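Rod shape determining protein RodA (Thermus thermophilus, PDB 6BAR) probably polymerises lipid-linked disaccharide-peptide units into peptidoglycan glycan strands at the bacterial membrane, supporting cell wall elongation. Local coordinates at residues A[29-34]-A[256-261]; A[310-314]-A[325-330]; A[91-95]-A[149-153]. All coordinates share one frame; numbering follows the deposited sequence.

Contact 1 (A[29-34]-A[256-261]). With OLC ((2R)-2,3-dihydroxypropyl (9Z)-octadec-9-enoate), chain B.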
loop_
_atom_site.group_PDB
_atom_site.type_symbol
_atom_site.label_atom_id
_atom_site.label_comp_id
_atom_site.label_asym_id
_atom_site.label_seq_id
_atom_site.Cartn_x
_atom_site.Cartn_y
_atom_site.Cartn_z
ATOM N N ASN A 29 1.445 -2.746 -20.447
ATOM C CA ASN A 29 1.944 -4.105 -20.279
ATOM C C ASN A 29 0.807 -5.112 -20.231
ATOM O O ASN A 29 0.877 -6.166 -20.868
ATOM C CB ASN A 29 2.780 -4.219 -19.009
ATOM C CG ASN A 29 3.404 -5.588 -18.859
ATOM O OD1 ASN A 29 3.881 -6.170 -19.834
ATOM N ND2 ASN A 29 3.393 -6.118 -17.643
ATOM N N LEU A 30 -0.244 -4.807 -19.466
ATOM C CA LEU A 30 -1.369 -5.729 -19.371
ATOM C C LEU A 30 -1.984 -6.006 -20.737
ATOM O O LEU A 30 -2.475 -7.113 -20.987
ATOM C CB LEU A 30 -2.423 -5.175 -18.418
ATOM C CG LEU A 30 -3.456 -6.192 -17.947
ATOM C CD1 LEU A 30 -2.787 -7.332 -17.186
ATOM C CD2 LEU A 30 -4.508 -5.513 -17.094
ATOM N N GLY A 31 -1.955 -5.026 -21.638
ATOM C CA GLY A 31 -2.465 -5.247 -22.976
ATOM C C GLY A 31 -1.638 -6.194 -23.821
ATOM O O GLY A 31 -2.060 -6.516 -24.936
ATOM N N SER A 32 -0.478 -6.636 -23.332
ATOM C CA SER A 32 0.331 -7.597 -24.072
ATOM C C SER A 32 0.722 -8.759 -23.165
ATOM O O SER A 32 0.977 -9.872 -23.640
ATOM C CB SER A 32 1.574 -6.925 -24.668
ATOM O OG SER A 32 2.512 -6.567 -23.667
ATOM N N ALA A 33 0.757 -8.507 -21.856
ATOM C CA ALA A 33 1.048 -9.537 -20.860
ATOM C C ALA A 33 -0.247 -10.269 -20.543
ATOM O O ALA A 33 -1.024 -9.857 -19.678
ATOM C CB ALA A 33 1.663 -8.925 -19.608
ATOM N N ALA A 34 -0.466 -11.378 -21.253
ATOM C CA ALA A 34 -1.693 -12.165 -21.191
ATOM C C ALA A 34 -2.905 -11.248 -21.315
ATOM O O ALA A 34 -3.603 -10.999 -20.324
ATOM C CB ALA A 34 -1.754 -12.987 -19.902
ATOM N N PHE A 256 1.732 -12.919 -13.434
ATOM C CA PHE A 256 1.547 -13.040 -14.879
ATOM C C PHE A 256 1.580 -11.696 -15.593
ATOM O O PHE A 256 1.470 -11.664 -16.823
ATOM C CB PHE A 256 0.240 -13.792 -15.200
ATOM C CG PHE A 256 -1.018 -12.941 -15.165
ATOM C CD1 PHE A 256 -1.580 -12.538 -13.963
ATOM C CD2 PHE A 256 -1.676 -12.605 -16.342
ATOM C CE1 PHE A 256 -2.749 -11.786 -13.938
ATOM C CE2 PHE A 256 -2.842 -11.852 -16.321
ATOM C CZ PHE A 256 -3.379 -11.445 -15.120
ATOM N N VAL A 257 1.755 -10.602 -14.853
ATOM C CA VAL A 257 1.886 -9.265 -15.421
ATOM C C VAL A 257 3.356 -8.865 -15.390
ATOM O O VAL A 257 3.823 -8.103 -16.244
ATOM C CB VAL A 257 1.007 -8.258 -14.657
ATOM C CG1 VAL A 257 0.969 -6.914 -15.378
ATOM C CG2 VAL A 257 -0.393 -8.819 -14.473
ATOM N N PHE A 258 4.096 -9.386 -14.413
ATOM C CA PHE A 258 5.497 -9.016 -14.265
ATOM C C PHE A 258 6.445 -10.023 -14.909
ATOM O O PHE A 258 7.506 -9.634 -15.415
ATOM C CB PHE A 258 5.843 -8.844 -12.788
ATOM C CG PHE A 258 7.277 -8.482 -12.548
ATOM C CD1 PHE A 258 7.709 -7.172 -12.689
ATOM C CD2 PHE A 258 8.197 -9.451 -12.190
ATOM C CE1 PHE A 258 9.029 -6.840 -12.474
ATOM C CE2 PHE A 258 9.514 -9.126 -11.974
ATOM C CZ PHE A 258 9.933 -7.820 -12.115
ATOM N N SER A 259 6.094 -11.313 -14.893
ATOM C CA SER A 259 6.930 -12.313 -15.547
ATOM C C SER A 259 6.975 -12.103 -17.055
ATOM O O SER A 259 7.971 -12.468 -17.694
ATOM C CB SER A 259 6.422 -13.725 -15.218
ATOM O OG SER A 259 5.123 -13.950 -15.745
ATOM N N VAL A 260 5.928 -11.511 -17.627
ATOM C CA VAL A 260 5.888 -11.207 -19.053
ATOM C C VAL A 260 6.620 -9.903 -19.360
ATOM O O VAL A 260 7.292 -9.791 -20.388
ATOM C CB VAL A 260 4.420 -11.162 -19.526
ATOM C CG1 VAL A 260 4.349 -10.966 -21.034
ATOM C CG2 VAL A 260 3.686 -12.434 -19.110
ATOM N N TRP A 261 6.515 -8.903 -18.475
ATOM C CA TRP A 261 7.239 -7.648 -18.675
ATOM C C TRP A 261 8.745 -7.856 -18.571
ATOM O O TRP A 261 9.512 -7.277 -19.350
ATOM C CB TRP A 261 6.778 -6.598 -17.663
ATOM C CG TRP A 261 7.687 -5.378 -17.565
ATOM C CD1 TRP A 261 8.778 -5.220 -16.748
ATOM C CD2 TRP A 261 7.569 -4.155 -18.307
ATOM N NE1 TRP A 261 9.346 -3.980 -16.943
ATOM C CE2 TRP A 261 8.622 -3.307 -17.892
ATOM C CE3 TRP A 261 6.675 -3.693 -19.280
ATOM C CZ2 TRP A 261 8.805 -2.030 -18.418
ATOM C CZ3 TRP A 261 6.860 -2.421 -19.803
ATOM C CH2 TRP A 261 7.917 -1.606 -19.369
HETATM C C18 OLC B . -3.073 7.859 -16.509
HETATM C C10 OLC B . -6.372 1.630 -22.197
HETATM C C9 OLC B . -6.809 1.422 -23.458
HETATM C C17 OLC B . -2.683 6.655 -17.345
HETATM C C11 OLC B . -6.690 2.922 -21.473
HETATM C C8 OLC B . -6.473 0.121 -24.158
HETATM C C24 OLC B . 0.597 -5.723 -30.205
HETATM C C16 OLC B . -3.904 6.022 -17.987
HETATM C C12 OLC B . -6.108 2.892 -20.076
HETATM C C7 OLC B . -4.970 -0.073 -24.141
HETATM C C15 OLC B . -3.480 4.834 -18.830
HETATM C C13 OLC B . -5.794 4.298 -19.605
HETATM C C6 OLC B . -4.608 -1.523 -23.887
HETATM C C14 OLC B . -4.390 4.669 -20.032
HETATM C C5 OLC B . -3.113 -1.728 -24.060
HETATM C C4 OLC B . -2.681 -1.360 -25.467
HETATM C C3 OLC B . -2.217 -2.570 -26.259
HETATM C C2 OLC B . -3.380 -3.507 -26.545
HETATM C C21 OLC B . -1.560 -5.672 -28.988
HETATM C C1 OLC B . -3.146 -4.359 -27.783
HETATM C C22 OLC B . -0.048 -5.740 -28.832
HETATM O O19 OLC B . -3.765 -4.101 -28.798
HETATM O O25 OLC B . 2.006 -5.734 -30.118
HETATM O O23 OLC B . 0.422 -4.637 -28.089
HETATM O O20 OLC B . -2.233 -5.439 -27.764
#
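The carboxamide of Asn29 lies against the start of the Trp261 side chain, its ND2 3.4 Å from Trp261 CB. Its OD1 sits in the plane of the indole at the ring edge, 3.8 Å from Trp261 CE3, and the amide and ring planes stand 77° apart. With CG turned away from the backbone N (chi1 -176°), the amide reaches across from the end of helix 13-30 to the residue just before helix 258-264, where ND2 donates to the backbone O of Val257; the modelled 2.5 Å between Asn29 ND2 and Val257 O is too short to be taken literally.

Beside this polar bridge the packing is apolar. Leu30 CD1 meets Val257 CG2 at 3.9 Å, and that same CG2 lies over the centre of one face of the Phe256 ring. Ala34 CB comes to the edge of the ring, in its plane, 3.6 Å from Phe256 CD2. Farther along the 256-261 segment, Ala33 CB butts against Val260 CB at 3.6 Å.

The chain leaves helix 13-30 in a tight turn in which Asn29 O accepts from the backbone N of both Ser32 and Ala33, bringing the two alanines round to face residues 256-260. A monoolein molecule covers the outer side of this turn: its C5 occupies space that a beta carbon on Gly31 would need. Trp261 also stacks on Trp265 and meets Phe332 edge-to-face, while Ser32 OG is hydrogen-bonded to Glu264.

Apart from this one amide the contact is apolar: a buried asparagine side chain joins the two helix ends by giving a donor to a main-chain carbonyl among small hydrocarbon groups.

Contact 2 (A[310-314]-A[325-330])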
loop_
_atom_site.group_PDB
_atom_site.type_symbol
_atom_site.label_atom_id
_atom_site.label_comp_id
_atom_site.label_asym_id
_atom_site.label_seq_id
_atom_site.Cartn_x
_atom_site.Cartn_y
_atom_site.Cartn_z
ATOM N N GLN A 310 5.994 -3.887 -0.549
ATOM C CA GLN A 310 5.329 -4.738 -1.534
ATOM C C GLN A 310 6.187 -4.901 -2.783
ATOM O O GLN A 310 6.295 -6.008 -3.340
ATOM C CB GLN A 310 3.961 -4.177 -1.902
ATOM C CG GLN A 310 3.012 -4.157 -0.737
ATOM C CD GLN A 310 1.568 -4.111 -1.170
ATOM O OE1 GLN A 310 0.703 -3.640 -0.431
ATOM N NE2 GLN A 310 1.294 -4.606 -2.373
ATOM N N VAL A 311 6.826 -3.815 -3.229
ATOM C CA VAL A 311 7.675 -3.911 -4.420
ATOM C C VAL A 311 8.822 -4.896 -4.189
ATOM O O VAL A 311 9.092 -5.781 -5.018
ATOM C CB VAL A 311 8.191 -2.520 -4.833
ATOM C CG1 VAL A 311 9.206 -2.649 -5.954
ATOM C CG2 VAL A 311 7.031 -1.640 -5.263
ATOM N N VAL A 312 9.516 -4.769 -3.054
ATOM C CA VAL A 312 10.659 -5.652 -2.833
ATOM C C VAL A 312 10.221 -7.076 -2.503
ATOM O O VAL A 312 11.006 -8.012 -2.685
ATOM C CB VAL A 312 11.614 -5.110 -1.749
ATOM C CG1 VAL A 312 12.212 -3.775 -2.186
ATOM C CG2 VAL A 312 10.921 -4.997 -0.403
ATOM N N VAL A 313 8.983 -7.275 -2.042
ATOM C CA VAL A 313 8.460 -8.630 -1.876
ATOM C C VAL A 313 8.276 -9.290 -3.236
ATOM O O VAL A 313 8.643 -10.456 -3.439
ATOM C CB VAL A 313 7.141 -8.606 -1.082
ATOM C CG1 VAL A 313 6.304 -9.845 -1.393
ATOM C CG2 VAL A 313 7.420 -8.520 0.408
ATOM N N ASN A 314 7.699 -8.553 -4.188
ATOM C CA ASN A 314 7.546 -9.110 -5.529
ATOM C C ASN A 314 8.895 -9.363 -6.198
ATOM O O ASN A 314 9.016 -10.287 -7.015
ATOM C CB ASN A 314 6.668 -8.199 -6.380
ATOM C CG ASN A 314 5.216 -8.204 -5.921
ATOM O OD1 ASN A 314 4.410 -9.010 -6.383
ATOM N ND2 ASN A 314 4.880 -7.302 -5.006
ATOM N N THR A 325 3.097 -14.573 -2.199
ATOM C CA THR A 325 1.993 -14.019 -1.434
ATOM C C THR A 325 1.035 -13.312 -2.382
ATOM O O THR A 325 1.334 -13.105 -3.561
ATOM C CB THR A 325 2.497 -13.047 -0.362
ATOM O OG1 THR A 325 3.540 -12.229 -0.911
ATOM C CG2 THR A 325 3.031 -13.809 0.840
ATOM N N GLY A 326 -0.125 -12.929 -1.857
ATOM C CA GLY A 326 -1.116 -12.257 -2.675
ATOM C C GLY A 326 -0.818 -10.794 -2.952
ATOM O O GLY A 326 -1.701 -10.058 -3.400
ATOM N N LEU A 327 0.420 -10.362 -2.697
ATOM C CA LEU A 327 0.796 -8.954 -2.826
ATOM C C LEU A 327 1.140 -8.637 -4.275
ATOM O O LEU A 327 2.101 -9.184 -4.827
ATOM C CB LEU A 327 1.985 -8.624 -1.924
ATOM C CG LEU A 327 1.866 -8.878 -0.422
ATOM C CD1 LEU A 327 3.166 -8.523 0.300
ATOM C CD2 LEU A 327 0.689 -8.111 0.159
ATOM N N THR A 328 0.373 -7.745 -4.885
ATOM C CA THR A 328 0.655 -7.341 -6.250
ATOM C C THR A 328 1.676 -6.210 -6.268
ATOM O O THR A 328 1.999 -5.601 -5.244
ATOM C CB THR A 328 -0.627 -6.918 -6.963
ATOM O OG1 THR A 328 -1.361 -6.014 -6.130
ATOM C CG2 THR A 328 -1.483 -8.137 -7.260
ATOM N N LEU A 329 2.208 -5.960 -7.452
ATOM C CA LEU A 329 3.039 -4.793 -7.666
ATOM C C LEU A 329 2.136 -3.569 -7.728
ATOM O O LEU A 329 1.292 -3.483 -8.627
ATOM C CB LEU A 329 3.833 -4.943 -8.951
ATOM C CG LEU A 329 5.116 -4.133 -9.026
ATOM C CD1 LEU A 329 5.998 -4.472 -7.841
ATOM C CD2 LEU A 329 5.816 -4.456 -10.323
ATOM N N PRO A 330 2.261 -2.622 -6.799
ATOM C CA PRO A 330 1.280 -1.528 -6.720
ATOM C C PRO A 330 1.271 -0.654 -7.971
ATOM O O PRO A 330 2.322 -0.287 -8.502
ATOM C CB PRO A 330 1.730 -0.742 -5.479
ATOM C CG PRO A 330 3.149 -1.184 -5.214
ATOM C CD PRO A 330 3.222 -2.596 -5.686
#
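Val311 packs into the tight side of the contact, its CG2 resting 3.9 Å from Pro330 CG and its CA facing Leu329 CD1. Leu329 reaches this place because its CG swings to the far side of CB from the backbone N (chi1 -156°), which carries CD1 in against the helix backbone. Tyr277 of helix 266-288 borders both Val311 and Leu329. Two residues on, Val313 CG1 lies across Leu327 CD1 at about a right angle, 3.8 Å away.

Between these apolar pairs runs a polar strip. Asn314 ND2 donates to the backbone O of Gln310, one turn back, from above the carbonyl plane; the backbone N of Asn314 reaches that oxygen from the opposite face. The same ND2 makes weak bonds to Leu327 O and Thr328 O, each 3.4 Å from it. Asn314 OD1 lies close to Leu327 O although both are acceptors, so the orientation of the amide is doubtful. The extended side chain of Gln310 adds a weak bond, NE2 to Thr328 O at 3.1 Å.

Helix 294-319 is thus lined by the extended loop that leads to helix 336-354, and Asn314 together with residues 325-330 belongs to the C-terminal signature sequence of SEDS proteins. A leucine in place of Asn314 would probably leave Leu327 O without this donor and Thr328 O with only the weak bond from Gln310, and would drop the tie back to Gln310 O.

Contact thins toward the start of the loop. Gly326 is exposed, and Thr325 touches the helix through OG1 alone, 3.7 Å from Val313 CG1. Thr328 turns its side chain from the helix, and its OG1 is hydrogen-bonded to Ser338 OG.

Contact 3 (A[91-95]-A[149-153])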
loop_
_atom_site.group_PDB
_atom_site.type_symbol
_atom_site.label_atom_id
_atom_site.label_comp_id
_atom_site.label_asym_id
_atom_site.label_seq_id
_atom_site.Cartn_x
_atom_site.Cartn_y
_atom_site.Cartn_z
ATOM N N ASN A 91 -7.959 -18.567 -2.306
ATOM C CA ASN A 91 -6.813 -19.465 -2.296
ATOM C C ASN A 91 -6.654 -20.076 -0.910
ATOM O O ASN A 91 -5.540 -20.160 -0.381
ATOM C CB ASN A 91 -5.550 -18.719 -2.738
ATOM C CG ASN A 91 -5.457 -18.569 -4.254
ATOM O OD1 ASN A 91 -4.372 -18.638 -4.831
ATOM N ND2 ASN A 91 -6.601 -18.381 -4.905
ATOM N N GLY A 92 -7.770 -20.506 -0.320
ATOM C CA GLY A 92 -7.770 -21.152 0.974
ATOM C C GLY A 92 -8.008 -20.233 2.148
ATOM O O GLY A 92 -7.990 -20.704 3.294
ATOM N N ALA A 93 -8.226 -18.942 1.900
ATOM C CA ALA A 93 -8.421 -17.944 2.944
ATOM C C ALA A 93 -9.521 -16.987 2.518
ATOM O O ALA A 93 -9.534 -16.529 1.371
ATOM C CB ALA A 93 -7.132 -17.164 3.215
ATOM N N ARG A 94 -10.440 -16.688 3.437
ATOM C CA ARG A 94 -11.492 -15.706 3.190
ATOM C C ARG A 94 -10.970 -14.325 3.574
ATOM O O ARG A 94 -10.821 -14.009 4.761
ATOM C CB ARG A 94 -12.772 -16.061 3.946
ATOM C CG ARG A 94 -12.573 -16.831 5.237
ATOM C CD ARG A 94 -13.921 -17.282 5.803
ATOM N NE ARG A 94 -14.740 -17.969 4.802
ATOM C CZ ARG A 94 -15.980 -18.407 5.016
ATOM N NH1 ARG A 94 -16.647 -19.021 4.045
ATOM N NH2 ARG A 94 -16.556 -18.233 6.198
ATOM N N ALA A 95 -10.680 -13.504 2.558
ATOM C CA ALA A 95 -10.118 -12.179 2.769
ATOM C C ALA A 95 -10.766 -11.137 1.864
ATOM O O ALA A 95 -10.233 -10.029 1.731
ATOM C CB ALA A 95 -8.610 -12.189 2.536
ATOM N N LEU A 149 -5.670 -14.921 10.764
ATOM C CA LEU A 149 -6.804 -15.828 10.906
ATOM C C LEU A 149 -7.496 -16.135 9.584
ATOM O O LEU A 149 -8.420 -16.957 9.565
ATOM C CB LEU A 149 -7.830 -15.238 11.879
ATOM C CG LEU A 149 -7.853 -15.717 13.332
ATOM C CD1 LEU A 149 -6.494 -15.558 14.000
ATOM C CD2 LEU A 149 -8.922 -14.965 14.105
ATOM N N GLN A 150 -7.092 -15.501 8.487
ATOM C CA GLN A 150 -7.780 -15.693 7.215
ATOM C C GLN A 150 -7.405 -17.028 6.571
ATOM O O GLN A 150 -8.307 -17.793 6.202
ATOM C CB GLN A 150 -7.499 -14.513 6.275
ATOM C CG GLN A 150 -8.263 -13.248 6.644
ATOM C CD GLN A 150 -7.542 -11.975 6.243
ATOM O OE1 GLN A 150 -6.895 -11.915 5.199
ATOM N NE2 GLN A 150 -7.649 -10.948 7.078
ATOM N N PRO A 151 -6.107 -17.365 6.414
ATOM C CA PRO A 151 -4.863 -16.627 6.683
ATOM C C PRO A 151 -4.286 -15.887 5.458
ATOM O O PRO A 151 -4.299 -16.433 4.354
ATOM C CB PRO A 151 -3.913 -17.730 7.151
ATOM C CG PRO A 151 -4.350 -18.927 6.389
ATOM C CD PRO A 151 -5.837 -18.791 6.153
ATOM N N ASP A 152 -3.797 -14.656 5.665
ATOM C CA ASP A 152 -3.116 -13.851 4.638
ATOM C C ASP A 152 -1.934 -13.182 5.332
ATOM O O ASP A 152 -2.111 -12.186 6.040
ATOM C CB ASP A 152 -4.055 -12.817 4.007
ATOM C CG ASP A 152 -3.367 -11.920 2.954
ATOM O OD1 ASP A 152 -2.651 -10.967 3.334
ATOM O OD2 ASP A 152 -3.563 -12.158 1.738
ATOM N N LEU A 153 -0.733 -13.732 5.148
ATOM C CA LEU A 153 0.437 -13.162 5.802
ATOM C C LEU A 153 1.185 -12.158 4.935
ATOM O O LEU A 153 2.096 -11.500 5.439
ATOM C CB LEU A 153 1.396 -14.270 6.263
ATOM C CG LEU A 153 1.873 -15.346 5.287
ATOM C CD1 LEU A 153 2.994 -14.852 4.381
ATOM C CD2 LEU A 153 2.318 -16.571 6.068
#
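The backbone O of Gln150 meets Ala93 through a CA-H...O contact, 3.3 Å from Ala93 CA and bent to 129° at the hydrogen. Its neighbour Arg94 returns the approach: Arg94 O lies beside the Gln150 side chain, 3.3 Å from CG. With CG beside the backbone N (chi1 -75°) and the chain extended beyond it, Gln150 runs along the 91-95 loop until OE1 comes up to the methyl of Ala95. The other end of the amide, NE2, makes a weak bond back to Leu146 O, and Leu80 and Leu84 of helix 69-86 pack on the same side chain.

The 149-153 segment is the link between helices 131-148 and 153-170, and its Gln-Pro-Asp-Leu sequence recurs in the SEDS family. A cis peptide before Pro151 bends the chain here; Asp152 then serves as N-cap of the second helix, its OD1 accepting from the backbone N of Gly155. Ala93 CB fits against this bend, 3.6 Å from Pro151 CD.

Toward the surface the contact loosens. Gly92 has a positive phi (94°), at which a beta carbon would press on the carbonyl O of Asn91. The Arg94 side chain leads off from the contact, its NH1 forming a long, weak ion pair with Glu89.

How the contacts relate
Contact 2 lies closest to the chain centre, about 9 Å from it; the centres of contacts 3 and 1 are about 18 and 21 Å out. Contacts 1 and 2 are made mostly by buried residues, whereas contact 3 has as many exposed as buried and lies toward the surface. Contact 1 joins the ends of two helices, contact 2 lays a loop on a helix, and contact 3 pairs two loops. A side-chain amide bonds to a backbone carbonyl in contact 1, and weakly in contact 2, whereas contact 3 relies on packing and a CA-H...O contact. Contact 2 touches both others: Leu329 meets Phe258 of contact 1, and Thr325 meets Leu153 of contact 3.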